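Local coordinates for enoyl-[acyl-carrier-protein] reductase [FMN] (Thermotoga maritima, PDB 5GVJ) that probably catalyses the NADH-dependent reduction of enoyl groups carried on acyl-carrier protein, using FMN as cofactor, a step of fatty acid synthesis, at residues Asp9-Glu14 / Gly112-Pro117; Ile43-Met48 / Asp80-Val85; His205-Glu210 / Gly268-Gly273; Asp52-Ile57 / Ile87-Pro92; Thr5-Leu10 / Pro166-Gly171. The protein carries 1 engineered substitution. All coordinates share one frame; numbering follows the deposited sequence.

Contact 1 (Asp9-Glu14 / Gly112-Pro117); sequences DLLEIE and GTKVIP
L10 and L11, at the end of helix 6-11, meet K114 and I116 at the start of strand 114-119, a parallel strand of the TIM-type barrel, and so illustrate how a short helix closes the N-terminal end of such a barrel. L10 and K114 run alongside one another in opposite senses, with L10 CD1 lying 3.5 Å from K114 CE. Deeper in, L11 and I116 meet end to end, their CD1 atoms 4.0 Å apart, while L11 CD1 also comes within 4.2 Å of K114 CB. Both L11 and I116 also rest on V93 of the adjacent strand 93-97. The helix ends in a Schellman motif in which E12 has positive phi and I13 N is bonded to T8 O. The turn brings the E12 carboxylate round to the K114 side, although the two charged groups do not touch. K114 bends at chi2 and chi4, which brings its ammonium near the L10 carbonyl oxygen. There a single water joins three groups: it accepts from K114 NZ at 2.7 Å and donates to L10 O at 2.9 Å and to E12 OE1 at 3.3 Å.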
# COMPACT_ATOMS: atom_id res chain seq x y z
N ASP A 9 -24.49 -0.53 -7.06
CA ASP A 9 -25.48 -0.40 -8.12
C ASP A 9 -25.24 -1.43 -9.22
O ASP A 9 -26.16 -2.12 -9.66
CB ASP A 9 -25.46 1.01 -8.70
CG ASP A 9 -26.02 2.03 -7.75
OD1 ASP A 9 -26.95 1.67 -7.00
OD2 ASP A 9 -25.53 3.18 -7.76
N LEU A 10 -23.99 -1.53 -9.68
CA LEU A 10 -23.65 -2.47 -10.74
C LEU A 10 -24.00 -3.89 -10.35
O LEU A 10 -24.59 -4.64 -11.13
CB LEU A 10 -22.17 -2.37 -11.06
CG LEU A 10 -21.61 -3.36 -12.08
CD1 LEU A 10 -22.18 -3.06 -13.46
CD2 LEU A 10 -20.08 -3.26 -12.09
N LEU A 11 -23.61 -4.29 -9.14
CA LEU A 11 -23.74 -5.67 -8.72
C LEU A 11 -25.08 -5.96 -8.04
O LEU A 11 -25.36 -7.13 -7.75
CB LEU A 11 -22.59 -6.02 -7.77
CG LEU A 11 -21.33 -6.67 -8.37
CD1 LEU A 11 -21.10 -6.31 -9.81
CD2 LEU A 11 -20.12 -6.38 -7.51
N GLU A 12 -25.88 -4.93 -7.79
CA GLU A 12 -27.19 -5.06 -7.14
C GLU A 12 -27.06 -5.72 -5.76
O GLU A 12 -27.84 -6.59 -5.39
CB GLU A 12 -28.17 -5.83 -8.03
CG GLU A 12 -28.50 -5.09 -9.31
CD GLU A 12 -29.42 -5.89 -10.22
OE1 GLU A 12 -28.99 -6.94 -10.73
OE2 GLU A 12 -30.57 -5.46 -10.44
N ILE A 13 -26.05 -5.29 -5.00
CA ILE A 13 -25.85 -5.74 -3.64
C ILE A 13 -25.95 -4.53 -2.72
O ILE A 13 -25.93 -3.38 -3.16
CB ILE A 13 -24.50 -6.45 -3.45
CG1 ILE A 13 -23.35 -5.50 -3.81
CG2 ILE A 13 -24.44 -7.70 -4.30
CD1 ILE A 13 -21.99 -6.18 -3.78
N GLU A 14 -26.02 -4.82 -1.42
CA GLU A 14 -26.24 -3.79 -0.43
C GLU A 14 -24.93 -3.11 -0.03
O GLU A 14 -24.91 -1.89 0.20
CB GLU A 14 -26.93 -4.41 0.79
CG GLU A 14 -27.29 -3.44 1.89
CD GLU A 14 -28.02 -4.11 3.05
OE1 GLU A 14 -28.12 -5.36 3.07
OE2 GLU A 14 -28.50 -3.38 3.94
N GLY A 112 -25.46 -11.47 -19.97
CA GLY A 112 -25.90 -10.73 -18.80
C GLY A 112 -25.02 -10.85 -17.57
O GLY A 112 -25.41 -10.34 -16.50
N THR A 113 -23.87 -11.50 -17.67
CA THR A 113 -22.97 -11.62 -16.54
C THR A 113 -22.12 -10.35 -16.42
O THR A 113 -21.69 -9.79 -17.43
CB THR A 113 -22.08 -12.85 -16.73
OG1 THR A 113 -22.90 -14.03 -16.66
CG2 THR A 113 -21.00 -12.94 -15.67
N LYS A 114 -21.90 -9.88 -15.19
CA LYS A 114 -20.95 -8.80 -14.94
C LYS A 114 -19.55 -9.39 -14.82
O LYS A 114 -19.35 -10.34 -14.06
CB LYS A 114 -21.30 -8.00 -13.69
CG LYS A 114 -22.73 -7.45 -13.66
CD LYS A 114 -22.96 -6.47 -14.80
CE LYS A 114 -24.26 -5.69 -14.60
NZ LYS A 114 -25.40 -6.59 -14.31
N VAL A 115 -18.60 -8.83 -15.56
CA VAL A 115 -17.26 -9.40 -15.67
C VAL A 115 -16.27 -8.45 -15.00
O VAL A 115 -16.20 -7.27 -15.35
CB VAL A 115 -16.88 -9.64 -17.14
CG1 VAL A 115 -15.50 -10.25 -17.23
CG2 VAL A 115 -17.93 -10.57 -17.79
N ILE A 116 -15.52 -8.97 -14.03
CA ILE A 116 -14.60 -8.15 -13.24
C ILE A 116 -13.23 -8.82 -13.18
O ILE A 116 -12.97 -9.60 -12.25
CB ILE A 116 -15.14 -7.90 -11.82
CG1 ILE A 116 -16.56 -7.33 -11.88
CG2 ILE A 116 -14.24 -6.90 -11.06
CD1 ILE A 116 -17.19 -7.08 -10.51
N PRO A 117 -12.33 -8.56 -14.13
CA PRO A 117 -10.98 -9.14 -14.07
C PRO A 117 -10.19 -8.56 -12.90
O PRO A 117 -10.37 -7.41 -12.52
CB PRO A 117 -10.35 -8.72 -15.40
CG PRO A 117 -11.48 -8.27 -16.28
CD PRO A 117 -12.51 -7.72 -15.33
O HOH W 1 -25.89 -7.14 -11.73

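Contact 2 (Ile43-Met48 / Asp80-Val85); sequences IGSGAM and DDLVKV
L82 of helix 79-88 is the residue that meets the turn S45-M48, the segment that leads out of barrel strand 41-44. Followed in order, the helix first offers D80 and D81, whose carbonyls accept from K84 N and V85 N and so build the turn that presents L82. The L82 side chain points at the loop, with CG anti to the carbonyl carbon (chi1 -73°), and CD1 leads, with CD2 more distant. CD1 settles 3.7 Å from S45 OG and 3.8 Å from M48 O; CD2 is 4.1 Å from that same M48 O. The loop keeps its shape through a type I beta turn, closed by M48 N to S45 O at 2.8 Å. M48 begins toward the helix, but its thioether leads away to pack on A56. Next, V83 turns from the loop to I72, Y104 and L108, and V85 rests on L53, which also touches L82. Within these segments L82 alone reaches the loop. S45 OG has its hydrogen-bond partner in N71 O of the adjacent strand 68-73, and the methyl packs against it without competing. The contact is van der Waals packing of hydrocarbon against oxygens, which implies a fit decided by shape and not by polar pairing.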
# COMPACT_ATOMS: atom_id res chain seq x y z
N ILE A 43 -17.50 -17.83 -5.12
CA ILE A 43 -17.07 -19.22 -5.15
C ILE A 43 -15.73 -19.29 -5.88
O ILE A 43 -15.62 -18.84 -7.02
CB ILE A 43 -18.12 -20.10 -5.85
CG1 ILE A 43 -19.42 -20.15 -5.05
CG2 ILE A 43 -17.56 -21.50 -6.09
CD1 ILE A 43 -20.59 -20.78 -5.82
N GLY A 44 -14.72 -19.84 -5.22
CA GLY A 44 -13.43 -20.01 -5.86
C GLY A 44 -13.36 -21.31 -6.62
O GLY A 44 -13.37 -22.39 -6.02
N SER A 45 -13.29 -21.24 -7.95
CA SER A 45 -13.33 -22.44 -8.77
C SER A 45 -11.94 -22.92 -9.16
O SER A 45 -11.82 -23.85 -9.98
CB SER A 45 -14.18 -22.21 -10.03
OG SER A 45 -13.50 -21.43 -11.00
N GLY A 46 -10.89 -22.32 -8.60
CA GLY A 46 -9.54 -22.56 -9.09
C GLY A 46 -9.16 -24.03 -9.15
O GLY A 46 -8.43 -24.45 -10.06
N ALA A 47 -9.66 -24.83 -8.20
CA ALA A 47 -9.37 -26.26 -8.13
C ALA A 47 -10.57 -27.11 -8.54
O ALA A 47 -10.62 -28.30 -8.21
CB ALA A 47 -8.93 -26.64 -6.72
N MET A 48 -11.53 -26.53 -9.25
CA MET A 48 -12.77 -27.22 -9.54
C MET A 48 -12.81 -27.73 -10.98
O MET A 48 -12.22 -27.13 -11.89
CB MET A 48 -13.97 -26.31 -9.29
CG MET A 48 -14.31 -26.07 -7.82
SD MET A 48 -15.82 -25.10 -7.70
CE MET A 48 -15.97 -24.82 -5.94
N ASP A 80 -12.15 -22.78 -20.07
CA ASP A 80 -13.23 -22.63 -21.05
C ASP A 80 -14.53 -23.23 -20.54
O ASP A 80 -15.59 -22.60 -20.59
CB ASP A 80 -12.86 -23.31 -22.38
CG ASP A 80 -11.60 -22.75 -23.01
OD1 ASP A 80 -10.90 -23.54 -23.68
OD2 ASP A 80 -11.32 -21.53 -22.86
N ASP A 81 -14.47 -24.48 -20.05
CA ASP A 81 -15.67 -25.16 -19.57
C ASP A 81 -16.24 -24.50 -18.32
O ASP A 81 -17.46 -24.52 -18.13
CB ASP A 81 -15.36 -26.62 -19.29
CG ASP A 81 -15.05 -27.40 -20.54
OD1 ASP A 81 -15.63 -27.06 -21.59
OD2 ASP A 81 -14.24 -28.34 -20.48
N LEU A 82 -15.39 -23.94 -17.45
CA LEU A 82 -15.91 -23.29 -16.25
C LEU A 82 -16.64 -22.00 -16.61
O LEU A 82 -17.66 -21.67 -15.99
CB LEU A 82 -14.77 -23.02 -15.27
CG LEU A 82 -14.19 -24.25 -14.54
CD1 LEU A 82 -12.97 -23.87 -13.72
CD2 LEU A 82 -15.24 -24.90 -13.65
N VAL A 83 -16.14 -21.26 -17.61
CA VAL A 83 -16.86 -20.10 -18.12
C VAL A 83 -18.22 -20.52 -18.67
O VAL A 83 -19.24 -19.86 -18.43
CB VAL A 83 -16.02 -19.39 -19.19
CG1 VAL A 83 -16.85 -18.34 -19.93
CG2 VAL A 83 -14.77 -18.74 -18.57
N LYS A 84 -18.26 -21.61 -19.43
CA LYS A 84 -19.52 -22.12 -19.98
C LYS A 84 -20.49 -22.50 -18.87
O LYS A 84 -21.69 -22.21 -18.96
CB LYS A 84 -19.20 -23.28 -20.93
CG LYS A 84 -20.07 -24.54 -20.92
CD LYS A 84 -21.44 -24.37 -21.57
CE LYS A 84 -22.30 -25.60 -21.31
NZ LYS A 84 -22.31 -25.87 -19.82
N VAL A 85 -19.99 -23.09 -17.78
CA VAL A 85 -20.86 -23.36 -16.62
C VAL A 85 -21.47 -22.06 -16.11
O VAL A 85 -22.66 -22.00 -15.79
CB VAL A 85 -20.08 -24.08 -15.50
CG1 VAL A 85 -20.96 -24.19 -14.24
CG2 VAL A 85 -19.63 -25.47 -15.95

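Contact 3 (His205-Glu210 / Gly268-Gly273); sequences HPVYKE and GDLERG
The imidazole of H205 lies between the backbone CA of G268, in a CH-pi contact 3.8 Å from the ring centroid and 24° off the normal, and the ring carbon CD of P206 on the opposite face. The ring stands there because CG is anti to the backbone N (chi1 -168°). The same pose makes H205 the N-cap of helix 206-214, with ND1 accepting from V207 N at 3.0 Å in a nearly straight bond (169°) close to the ring plane. G268 ends its own helical stretch with positive phi, and a side chain on it would run into H205 ND1. Beside the ring, V207 and L270 meet at a slant, and V207 CG1 is pressed to 3.4 Å from L270 CD2, tighter than usual carbon contact. L270 follows D269, whose OD1 accepts from E271 N at 2.8 Å as an Asx turn. Putting an alanine in place of H205 would probably leave V207 N without its capping acceptor and open a gap over G268. The contact thus joins the start of helix 206-214 to the loop after helix 260-265. Because ND1 acts as acceptor, the ring is probably neutral, with its proton on NE2.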
# COMPACT_ATOMS: atom_id res chain seq x y z
N HIS A 205 -9.55 -24.83 7.70
CA HIS A 205 -9.21 -25.58 8.91
C HIS A 205 -8.97 -24.64 10.09
O HIS A 205 -8.43 -23.54 9.90
CB HIS A 205 -7.95 -26.42 8.64
CG HIS A 205 -7.66 -27.45 9.69
ND1 HIS A 205 -7.04 -27.15 10.88
CD2 HIS A 205 -7.88 -28.79 9.70
CE1 HIS A 205 -6.90 -28.26 11.59
NE2 HIS A 205 -7.39 -29.27 10.90
N PRO A 206 -9.38 -25.02 11.31
CA PRO A 206 -9.16 -24.14 12.47
C PRO A 206 -7.73 -23.64 12.61
O PRO A 206 -7.52 -22.51 13.07
CB PRO A 206 -9.57 -25.02 13.66
CG PRO A 206 -10.60 -25.94 13.09
CD PRO A 206 -10.13 -26.24 11.67
N VAL A 207 -6.74 -24.44 12.21
CA VAL A 207 -5.34 -24.02 12.31
C VAL A 207 -5.07 -22.85 11.38
O VAL A 207 -4.31 -21.93 11.71
CB VAL A 207 -4.41 -25.21 12.01
CG1 VAL A 207 -3.01 -24.72 11.75
CG2 VAL A 207 -4.44 -26.20 13.16
N TYR A 208 -5.66 -22.89 10.18
CA TYR A 208 -5.55 -21.77 9.25
C TYR A 208 -6.03 -20.49 9.90
O TYR A 208 -5.35 -19.46 9.85
CB TYR A 208 -6.35 -22.08 7.99
CG TYR A 208 -5.87 -21.43 6.72
CD1 TYR A 208 -5.98 -20.06 6.52
CD2 TYR A 208 -5.33 -22.20 5.69
CE1 TYR A 208 -5.55 -19.46 5.34
CE2 TYR A 208 -4.90 -21.61 4.51
CZ TYR A 208 -5.01 -20.24 4.34
OH TYR A 208 -4.59 -19.67 3.16
N LYS A 209 -7.20 -20.54 10.55
CA LYS A 209 -7.73 -19.37 11.23
C LYS A 209 -6.81 -18.91 12.36
O LYS A 209 -6.55 -17.71 12.51
CB LYS A 209 -9.14 -19.67 11.76
CG LYS A 209 -10.16 -19.94 10.65
CD LYS A 209 -11.55 -20.20 11.22
CE LYS A 209 -12.54 -20.63 10.13
NZ LYS A 209 -13.88 -20.85 10.73
N GLU A 210 -6.31 -19.85 13.15
CA GLU A 210 -5.44 -19.50 14.27
C GLU A 210 -4.16 -18.84 13.78
O GLU A 210 -3.64 -17.92 14.43
CB GLU A 210 -5.12 -20.74 15.11
CG GLU A 210 -6.32 -21.36 15.83
CD GLU A 210 -6.08 -22.81 16.28
OE1 GLU A 210 -7.06 -23.46 16.73
OE2 GLU A 210 -4.93 -23.29 16.17
N GLY A 268 -5.10 -28.14 7.36
CA GLY A 268 -4.34 -27.38 8.34
C GLY A 268 -2.93 -27.89 8.56
O GLY A 268 -2.42 -27.84 9.68
N ASP A 269 -2.29 -28.37 7.50
CA ASP A 269 -0.97 -28.99 7.60
C ASP A 269 0.10 -27.92 7.73
O ASP A 269 0.44 -27.24 6.76
CB ASP A 269 -0.74 -29.88 6.37
CG ASP A 269 0.62 -30.55 6.37
OD1 ASP A 269 1.37 -30.43 7.35
OD2 ASP A 269 0.93 -31.23 5.37
N LEU A 270 0.66 -27.77 8.94
CA LEU A 270 1.74 -26.80 9.14
C LEU A 270 3.03 -27.23 8.47
O LEU A 270 3.90 -26.39 8.23
CB LEU A 270 2.04 -26.59 10.62
CG LEU A 270 1.13 -25.72 11.48
CD1 LEU A 270 0.79 -24.42 10.77
CD2 LEU A 270 -0.10 -26.50 11.86
N GLU A 271 3.18 -28.52 8.17
CA GLU A 271 4.44 -29.03 7.66
C GLU A 271 4.60 -28.76 6.17
O GLU A 271 5.64 -28.28 5.73
CB GLU A 271 4.56 -30.52 7.95
CG GLU A 271 4.50 -30.84 9.43
CD GLU A 271 5.85 -31.26 9.98
OE1 GLU A 271 6.57 -32.00 9.28
OE2 GLU A 271 6.20 -30.83 11.11
N ARG A 272 3.58 -29.08 5.37
CA ARG A 272 3.66 -28.88 3.92
C ARG A 272 2.43 -28.19 3.35
O ARG A 272 2.10 -28.41 2.18
CB ARG A 272 3.90 -30.21 3.19
CG ARG A 272 5.00 -31.08 3.80
CD ARG A 272 5.36 -32.30 2.94
NE ARG A 272 4.24 -33.04 2.36
CZ ARG A 272 3.18 -33.49 3.04
NH1 ARG A 272 3.06 -33.27 4.36
NH2 ARG A 272 2.21 -34.15 2.42
N GLY A 273 1.73 -27.39 4.14
CA GLY A 273 0.68 -26.54 3.61
C GLY A 273 1.23 -25.17 3.25
O GLY A 273 2.10 -24.63 3.93

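Contact 4 (Asp52-Ile57 / Ile87-Pro92); sequences DLRKAI and IEEKVP
R54 O and E89 OE1 are joined by one water, which donates to the carbonyl at 3.0 Å and, weakly, to the carboxylate at 3.1 Å. The other carboxylate oxygen, E89 OE2, lies at the edge of the R54 guanidinium, near its plane, but 4.5 Å from R54 NE. That is a pairing of opposite charges too long for a salt bridge. E89 comes to this place through a chain bent at chi2 (-56°), which folds the acid group back toward helix 50-63. Beneath the polar rim lies the apolar part. I57 CD1 reaches V91 CG2 at 3.5 Å, the two side chains crossing at about a right angle, and stands 4.1 Å from E89 CB. V91 is delivered there by a Schellman motif with K90, of positive phi, as its C-prime residue and K90 N bonded to I87 O at 3.2 Å. R61, one turn beyond I57, donates to E89 O and, weakly, to K90 O, tying the helix end to its neighbour. I57 also packs on F68 and V91 on V70 of strand 68-73. The meeting of two successive outer helices, 50-63 and 79-88, over the strand that links them is the pairing expected of repeated beta-alpha units in a TIM-type barrel.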
# COMPACT_ATOMS: atom_id res chain seq x y z
N ASP A 52 -17.98 -29.99 -10.26
CA ASP A 52 -17.81 -29.40 -8.93
C ASP A 52 -18.42 -28.00 -8.86
O ASP A 52 -19.12 -27.66 -7.90
CB ASP A 52 -16.33 -29.34 -8.59
CG ASP A 52 -15.66 -30.70 -8.65
OD1 ASP A 52 -16.29 -31.68 -8.21
OD2 ASP A 52 -14.50 -30.77 -9.12
N LEU A 53 -18.15 -27.17 -9.88
CA LEU A 53 -18.70 -25.81 -9.88
C LEU A 53 -20.21 -25.82 -9.95
O LEU A 53 -20.87 -25.04 -9.26
CB LEU A 53 -18.12 -24.99 -11.03
CG LEU A 53 -18.67 -23.57 -11.12
CD1 LEU A 53 -18.50 -22.82 -9.80
CD2 LEU A 53 -17.99 -22.80 -12.24
N ARG A 54 -20.79 -26.69 -10.80
CA ARG A 54 -22.25 -26.79 -10.87
C ARG A 54 -22.85 -27.07 -9.50
O ARG A 54 -23.80 -26.39 -9.07
CB ARG A 54 -22.67 -27.88 -11.85
CG ARG A 54 -22.61 -27.49 -13.30
CD ARG A 54 -23.26 -28.54 -14.21
NE ARG A 54 -22.79 -28.36 -15.57
CZ ARG A 54 -21.76 -29.02 -16.10
NH1 ARG A 54 -21.11 -29.92 -15.37
NH2 ARG A 54 -21.38 -28.77 -17.35
N LYS A 55 -22.33 -28.09 -8.81
CA LYS A 55 -22.82 -28.41 -7.47
C LYS A 55 -22.64 -27.23 -6.53
O LYS A 55 -23.56 -26.88 -5.77
CB LYS A 55 -22.10 -29.63 -6.89
CG LYS A 55 -21.77 -30.74 -7.86
CD LYS A 55 -22.85 -31.79 -7.97
CE LYS A 55 -22.20 -33.16 -8.16
NZ LYS A 55 -22.17 -33.56 -9.60
N ALA A 56 -21.45 -26.61 -6.57
CA ALA A 56 -21.17 -25.48 -5.69
C ALA A 56 -22.20 -24.38 -5.88
O ALA A 56 -22.73 -23.83 -4.91
CB ALA A 56 -19.76 -24.96 -5.95
N ILE A 57 -22.52 -24.07 -7.14
CA ILE A 57 -23.49 -23.02 -7.41
C ILE A 57 -24.85 -23.41 -6.85
O ILE A 57 -25.55 -22.60 -6.23
CB ILE A 57 -23.57 -22.73 -8.92
CG1 ILE A 57 -22.24 -22.13 -9.41
CG2 ILE A 57 -24.73 -21.79 -9.21
CD1 ILE A 57 -22.13 -22.05 -10.92
N ILE A 87 -22.12 -19.32 -17.64
CA ILE A 87 -23.15 -18.84 -18.56
C ILE A 87 -24.44 -19.64 -18.38
O ILE A 87 -25.53 -19.08 -18.24
CB ILE A 87 -22.62 -18.90 -20.00
CG1 ILE A 87 -21.54 -17.82 -20.20
CG2 ILE A 87 -23.76 -18.80 -21.00
CD1 ILE A 87 -20.73 -17.94 -21.48
N GLU A 88 -24.32 -20.98 -18.34
CA GLU A 88 -25.51 -21.83 -18.32
C GLU A 88 -26.27 -21.71 -17.00
O GLU A 88 -27.51 -21.75 -16.99
CB GLU A 88 -25.13 -23.29 -18.60
CG GLU A 88 -24.51 -23.50 -19.97
CD GLU A 88 -25.36 -23.00 -21.15
OE1 GLU A 88 -24.80 -22.47 -22.14
OE2 GLU A 88 -26.59 -23.13 -21.07
N GLU A 89 -25.56 -21.56 -15.89
CA GLU A 89 -26.21 -21.41 -14.60
C GLU A 89 -26.52 -19.95 -14.24
O GLU A 89 -26.86 -19.67 -13.09
CB GLU A 89 -25.36 -22.07 -13.51
CG GLU A 89 -24.94 -23.50 -13.85
CD GLU A 89 -26.13 -24.43 -14.14
OE1 GLU A 89 -27.18 -24.31 -13.48
OE2 GLU A 89 -26.02 -25.28 -15.05
N LYS A 90 -26.42 -19.03 -15.21
CA LYS A 90 -26.76 -17.62 -15.01
C LYS A 90 -26.04 -17.02 -13.80
O LYS A 90 -26.63 -16.29 -12.99
CB LYS A 90 -28.27 -17.42 -14.90
CG LYS A 90 -29.11 -18.11 -15.97
CD LYS A 90 -28.68 -17.72 -17.36
CE LYS A 90 -29.38 -16.44 -17.84
NZ LYS A 90 -28.79 -15.96 -19.13
N VAL A 91 -24.76 -17.32 -13.67
CA VAL A 91 -23.95 -16.71 -12.60
C VAL A 91 -23.92 -15.19 -12.77
O VAL A 91 -23.57 -14.70 -13.86
CB VAL A 91 -22.53 -17.30 -12.61
CG1 VAL A 91 -21.61 -16.48 -11.74
CG2 VAL A 91 -22.58 -18.75 -12.12
N PRO A 92 -24.31 -14.41 -11.76
CA PRO A 92 -24.46 -12.96 -11.99
C PRO A 92 -23.14 -12.24 -12.19
O PRO A 92 -23.11 -11.23 -12.90
CB PRO A 92 -25.16 -12.46 -10.72
CG PRO A 92 -25.61 -13.67 -10.00
CD PRO A 92 -24.74 -14.81 -10.41
O HOH W 2 -26.05 -25.11 -10.67

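Contact 5 (Thr5-Leu10 / Pro166-Gly171); sequences TRVTDL and PVIAAG
R6 and V7, in the first turn of helix 6-11, both pack on P166 immediately before strand 167-170. The helix starts at T5, the N-cap: its OG1 accepts from V7 N at 2.9 Å and, weakly, from T8 N, and is also hydrogen-bonded to E188 O. T5 packs on Y311 of the second subunit as well. R6 comes next, and its chain bends at chi3 (77°) so that the guanidinium lies flat over the proline. P166 CG sits over the centre of one face, 3.7 Å from R6 CZ, and P166 CD is 3.6 Å from R6 NH2. The rotation of that plane is held by two polar partners, a salt bridge from R6 NH1 to E188 and a hydrogen bond from R6 NH2 to N164 O. V7 faces the same proline with an isopropyl group. Its CG2 lies 3.7 Å from P166 CB and 4.1 Å from I168 CG1. With a glycine in place of P166 the ring carbons are gone, and the R6 guanidinium would probably lose the apolar surface it lies on, with V7 CG2 left facing a gap. The rest of the turn follows from backbone bonds, D9 N to T5 O and L10 N to R6 O. Strand 167-170 itself runs between strands 136-139 and 189-191 of the barrel sheet. I168 sits about 4 Å from Q191, an FMN-binding residue, by their side chains. V7 also touches A189, while V167 and A169 turn to helix 152-162, so helix 6-11 packs against the beginning of the strands and helix 152-162 against their outside.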
# COMPACT_ATOMS: atom_id res chain seq x y z
N THR A 5 -22.47 2.89 -3.76
CA THR A 5 -21.44 3.24 -4.73
C THR A 5 -21.84 2.71 -6.10
O THR A 5 -22.80 1.94 -6.23
CB THR A 5 -20.06 2.67 -4.37
OG1 THR A 5 -20.00 1.28 -4.73
CG2 THR A 5 -19.77 2.80 -2.86
N ARG A 6 -21.08 3.09 -7.14
CA ARG A 6 -21.33 2.49 -8.45
C ARG A 6 -21.26 0.97 -8.39
O ARG A 6 -21.92 0.29 -9.19
CB ARG A 6 -20.34 3.01 -9.48
CG ARG A 6 -20.50 4.49 -9.81
CD ARG A 6 -19.20 5.04 -10.42
NE ARG A 6 -19.03 4.67 -11.80
CZ ARG A 6 -17.87 4.57 -12.44
NH1 ARG A 6 -16.70 4.76 -11.83
NH2 ARG A 6 -17.90 4.24 -13.71
N VAL A 7 -20.48 0.41 -7.46
CA VAL A 7 -20.33 -1.04 -7.44
C VAL A 7 -21.56 -1.70 -6.84
O VAL A 7 -22.03 -2.72 -7.34
CB VAL A 7 -19.04 -1.45 -6.70
CG1 VAL A 7 -19.01 -2.97 -6.49
CG2 VAL A 7 -17.82 -1.00 -7.49
N THR A 8 -22.12 -1.13 -5.76
CA THR A 8 -23.35 -1.73 -5.25
C THR A 8 -24.49 -1.60 -6.26
O THR A 8 -25.34 -2.49 -6.35
CB THR A 8 -23.74 -1.11 -3.90
OG1 THR A 8 -24.07 0.28 -4.06
CG2 THR A 8 -22.62 -1.25 -2.91
N ASP A 9 -24.49 -0.53 -7.06
CA ASP A 9 -25.48 -0.40 -8.12
C ASP A 9 -25.24 -1.43 -9.22
O ASP A 9 -26.16 -2.12 -9.66
CB ASP A 9 -25.46 1.01 -8.70
CG ASP A 9 -26.02 2.03 -7.75
OD1 ASP A 9 -26.95 1.67 -7.00
OD2 ASP A 9 -25.53 3.18 -7.76
N LEU A 10 -23.99 -1.53 -9.68
CA LEU A 10 -23.65 -2.47 -10.74
C LEU A 10 -24.00 -3.89 -10.35
O LEU A 10 -24.59 -4.64 -11.13
CB LEU A 10 -22.17 -2.37 -11.06
CG LEU A 10 -21.61 -3.36 -12.08
CD1 LEU A 10 -22.18 -3.06 -13.46
CD2 LEU A 10 -20.08 -3.26 -12.09
N PRO A 166 -15.77 1.21 -12.71
CA PRO A 166 -15.41 1.21 -11.29
C PRO A 166 -14.22 0.31 -11.01
O PRO A 166 -14.02 -0.72 -11.66
CB PRO A 166 -16.67 0.66 -10.60
CG PRO A 166 -17.78 0.97 -11.56
CD PRO A 166 -17.17 0.79 -12.93
N VAL A 167 -13.44 0.72 -10.01
CA VAL A 167 -12.28 -0.03 -9.55
C VAL A 167 -12.58 -0.58 -8.16
O VAL A 167 -13.14 0.13 -7.31
CB VAL A 167 -11.01 0.85 -9.52
CG1 VAL A 167 -9.84 0.11 -8.88
CG2 VAL A 167 -10.65 1.28 -10.96
N ILE A 168 -12.23 -1.84 -7.94
CA ILE A 168 -12.36 -2.49 -6.64
C ILE A 168 -10.96 -2.74 -6.11
O ILE A 168 -10.12 -3.31 -6.82
CB ILE A 168 -13.18 -3.79 -6.75
CG1 ILE A 168 -14.54 -3.48 -7.38
CG2 ILE A 168 -13.35 -4.44 -5.38
CD1 ILE A 168 -15.39 -4.72 -7.68
N ALA A 169 -10.69 -2.29 -4.89
CA ALA A 169 -9.36 -2.42 -4.30
C ALA A 169 -9.26 -3.74 -3.55
O ALA A 169 -10.17 -4.09 -2.81
CB ALA A 169 -9.08 -1.26 -3.35
N ALA A 170 -8.15 -4.46 -3.76
CA ALA A 170 -7.88 -5.71 -3.05
C ALA A 170 -6.43 -5.72 -2.59
O ALA A 170 -5.54 -5.25 -3.30
CB ALA A 170 -8.15 -6.93 -3.93
N GLY A 171 -6.19 -6.31 -1.42
CA GLY A 171 -4.86 -6.42 -0.86
C GLY A 171 -4.64 -5.42 0.24
O GLY A 171 -4.63 -4.21 -0.01

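Contacts 1 and 5 share helix 6-11 and lie 9 Å apart between centres; I116 and I168 meet where the two join, so one short helix packs on the starts of two separate strands of the parallel barrel sheet. Contacts 2 and 4 lie 8 Å apart, both use helix 79-88, and alternate along the chain, holding the early beta-alpha units together around L53. Contact 4 reaches contact 1 through V91 and P92, bonded to T113 and K114. Contact 3 comes last in the chain, its centre 25 to 33 Å away. Four of the contacts join elements of the barrel, whose strands and loops bear the FMN-binding residues, and contact 3 lies outside that group.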